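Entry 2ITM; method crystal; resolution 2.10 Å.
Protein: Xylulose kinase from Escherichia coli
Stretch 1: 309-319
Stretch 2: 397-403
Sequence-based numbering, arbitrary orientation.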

# COMPACT_ATOMS: atom_id res chain seq x y z
N ASN A 309 -9.58 -15.42 13.07
CA ASN A 309 -9.96 -16.64 12.39
C ASN A 309 -10.90 -16.29 11.26
O ASN A 309 -11.40 -15.17 11.16
CB ASN A 309 -10.65 -17.58 13.36
CG ASN A 309 -11.78 -16.92 14.10
OD1 ASN A 309 -11.57 -16.18 15.05
ND2 ASN A 309 -12.99 -17.17 13.65
N VAL A 310 -11.15 -17.25 10.38
CA VAL A 310 -11.72 -16.93 9.10
C VAL A 310 -13.16 -16.51 9.27
O VAL A 310 -13.81 -16.08 8.33
CB VAL A 310 -11.60 -18.07 8.11
CG1 VAL A 310 -12.80 -18.10 7.24
CG2 VAL A 310 -10.38 -17.88 7.27
N PRO A 311 -13.66 -16.62 10.49
CA PRO A 311 -15.03 -16.27 10.77
C PRO A 311 -15.18 -15.06 11.66
O PRO A 311 -16.18 -14.37 11.56
CB PRO A 311 -15.53 -17.52 11.48
CG PRO A 311 -14.71 -18.57 10.95
CD PRO A 311 -13.34 -17.97 10.94
N ALA A 312 -14.20 -14.78 12.51
CA ALA A 312 -14.00 -13.42 12.97
C ALA A 312 -14.13 -12.52 11.77
O ALA A 312 -14.96 -11.62 11.72
CB ALA A 312 -12.67 -13.26 13.61
N LEU A 313 -13.29 -12.77 10.79
CA LEU A 313 -13.24 -11.93 9.62
C LEU A 313 -14.63 -11.79 9.02
O LEU A 313 -15.19 -10.71 8.97
CB LEU A 313 -12.28 -12.51 8.60
CG LEU A 313 -12.45 -11.96 7.21
CD1 LEU A 313 -11.77 -10.63 7.12
CD2 LEU A 313 -11.87 -12.91 6.21
N ILE A 314 -15.19 -12.90 8.57
CA ILE A 314 -16.41 -12.85 7.76
C ILE A 314 -17.46 -12.09 8.54
O ILE A 314 -18.41 -11.58 7.98
CB ILE A 314 -16.86 -14.27 7.41
CG1 ILE A 314 -16.85 -14.50 5.91
CG2 ILE A 314 -18.24 -14.53 7.92
CD1 ILE A 314 -15.51 -14.92 5.38
N ALA A 315 -17.25 -12.00 9.87
CA ALA A 315 -18.19 -11.28 10.71
C ALA A 315 -17.87 -9.81 10.81
O ALA A 315 -18.76 -8.98 10.87
CB ALA A 315 -18.25 -11.90 12.08
N ALA A 316 -16.59 -9.47 10.83
CA ALA A 316 -16.21 -8.09 10.85
C ALA A 316 -16.87 -7.38 9.68
O ALA A 316 -17.35 -6.27 9.81
CB ALA A 316 -14.71 -7.97 10.75
N ALA A 317 -16.88 -8.05 8.53
CA ALA A 317 -17.20 -7.44 7.26
C ALA A 317 -18.67 -7.08 7.18
O ALA A 317 -19.06 -6.19 6.44
CB ALA A 317 -16.83 -8.37 6.14
N GLN A 318 -19.46 -7.76 7.96
CA GLN A 318 -20.89 -7.51 8.01
C GLN A 318 -21.21 -6.31 8.88
O GLN A 318 -22.26 -5.70 8.75
CB GLN A 318 -21.62 -8.74 8.51
CG GLN A 318 -21.66 -9.85 7.51
CD GLN A 318 -22.13 -11.14 8.11
OE1 GLN A 318 -21.66 -11.54 9.17
NE2 GLN A 318 -23.06 -11.81 7.43
N GLN A 319 -20.28 -5.96 9.76
CA GLN A 319 -20.34 -4.70 10.48
C GLN A 319 -19.81 -3.53 9.65
O GLN A 319 -19.67 -2.44 10.17
CB GLN A 319 -19.57 -4.80 11.82
CG GLN A 319 -20.16 -5.82 12.80
CD GLN A 319 -21.64 -6.10 12.56
OE1 GLN A 319 -22.49 -5.27 12.85
NE2 GLN A 319 -21.94 -7.29 12.02
N ALA A 397 -13.65 -22.17 0.61
CA ALA A 397 -15.06 -22.32 0.30
C ALA A 397 -15.92 -22.48 1.53
O ALA A 397 -17.11 -22.73 1.42
CB ALA A 397 -15.27 -23.47 -0.61
N ARG A 398 -15.33 -22.35 2.71
CA ARG A 398 -15.96 -22.82 3.91
C ARG A 398 -17.05 -21.87 4.42
O ARG A 398 -18.08 -22.32 4.90
CB ARG A 398 -14.94 -23.16 4.98
CG ARG A 398 -14.28 -21.94 5.64
CD ARG A 398 -12.82 -22.14 6.03
NE ARG A 398 -12.59 -21.98 7.46
CZ ARG A 398 -11.44 -21.62 8.01
NH1 ARG A 398 -10.38 -21.36 7.25
NH2 ARG A 398 -11.34 -21.52 9.33
N SER A 399 -16.84 -20.56 4.27
CA SER A 399 -17.81 -19.57 4.71
C SER A 399 -19.09 -19.51 3.88
O SER A 399 -19.06 -19.33 2.68
CB SER A 399 -17.17 -18.19 4.79
OG SER A 399 -18.08 -17.22 5.25
N GLU A 400 -20.22 -19.69 4.56
CA GLU A 400 -21.53 -19.56 3.94
C GLU A 400 -21.78 -18.16 3.40
O GLU A 400 -22.27 -17.98 2.30
CB GLU A 400 -22.61 -19.92 4.96
CG GLU A 400 -24.03 -19.73 4.49
CD GLU A 400 -25.02 -19.90 5.63
OE1 GLU A 400 -24.72 -19.44 6.75
OE2 GLU A 400 -26.10 -20.47 5.40
N TYR A 401 -21.43 -17.17 4.20
CA TYR A 401 -21.56 -15.79 3.77
C TYR A 401 -20.84 -15.55 2.46
O TYR A 401 -21.39 -14.94 1.56
CB TYR A 401 -21.04 -14.84 4.84
CG TYR A 401 -21.16 -13.40 4.44
CD1 TYR A 401 -22.37 -12.91 3.97
CD2 TYR A 401 -20.08 -12.55 4.50
CE1 TYR A 401 -22.49 -11.61 3.60
CE2 TYR A 401 -20.20 -11.24 4.12
CZ TYR A 401 -21.41 -10.77 3.67
OH TYR A 401 -21.55 -9.47 3.28
N TRP A 402 -19.61 -16.02 2.35
CA TRP A 402 -18.80 -15.68 1.22
C TRP A 402 -19.22 -16.42 -0.02
O TRP A 402 -19.25 -15.88 -1.10
CB TRP A 402 -17.32 -15.91 1.50
CG TRP A 402 -16.46 -15.31 0.44
CD1 TRP A 402 -16.49 -14.02 -0.00
CD2 TRP A 402 -15.46 -15.97 -0.33
NE1 TRP A 402 -15.56 -13.84 -1.00
CE2 TRP A 402 -14.92 -15.02 -1.22
CE3 TRP A 402 -14.96 -17.26 -0.35
CZ2 TRP A 402 -13.91 -15.33 -2.11
CZ3 TRP A 402 -13.97 -17.56 -1.24
CH2 TRP A 402 -13.45 -16.60 -2.10
N ARG A 403 -19.57 -17.68 0.16
CA ARG A 403 -20.10 -18.50 -0.91
C ARG A 403 -21.28 -17.82 -1.58
O ARG A 403 -21.41 -17.83 -2.80
CB ARG A 403 -20.51 -19.87 -0.39
CG ARG A 403 -19.36 -20.83 -0.09
CD ARG A 403 -19.76 -22.28 -0.08
NE ARG A 403 -20.82 -22.52 0.89
CZ ARG A 403 -20.63 -22.72 2.18
NH1 ARG A 403 -19.41 -22.72 2.69
NH2 ARG A 403 -21.66 -22.92 2.98

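Two segments can pack without a single hydrogen bond between them when side chains meet mostly through carbon and flat π surfaces, with polar atoms laid against them rather than bonded across. In this kinase, residues 309-319 and 397-403 bury 363 Å² in this way. The helix of the first stretch presents V310 and I314, one turn apart; Q318, four residues on from I314, joins them on the same side, and all three CA-to-CB bonds point toward the second stretch.

I314 sits at the centre. Its chi1 of -118° lies between wells, and in this conformation CG1 comes 3.1 Å from S399 OG, a tight approach that is no hydrogen bond, since carbon meets oxygen. The same CG1 lies 4.0 Å from Y401 CD2, while I314 CD1 reaches W402 CB at 4.4 Å. A branched aliphatic chain suits a site where it must touch several neighbours at once. The small S399 allows close approach and, with chi1 t, also caps its own helix: its OG accepts a weak bond from W402 N at 3.5 Å.

Y401, also t at chi1, contributes the largest covered area, 80 Å². Q318, m then t, extends along the ring, placing CG 4.1 Å from the ring centroid and 20° off the normal, a CH-π contact; Q318 NE2 also lies over the face, 3.7 Å from Y401 CD1. The CG methylene and the amide thus both lie against the ring, although the residue itself is exposed.

At the other end, R398 starts from chi1 p and bends through off-well chi2 and chi3, bringing its flat guanidinium beside the first helix. V310 CG2 packs over one face, 3.5 Å from R398 NH1. W402 behaves differently: its CA-to-CB bond points sideways and its indole leads away, leaving mainly the base of the side chain beside I314.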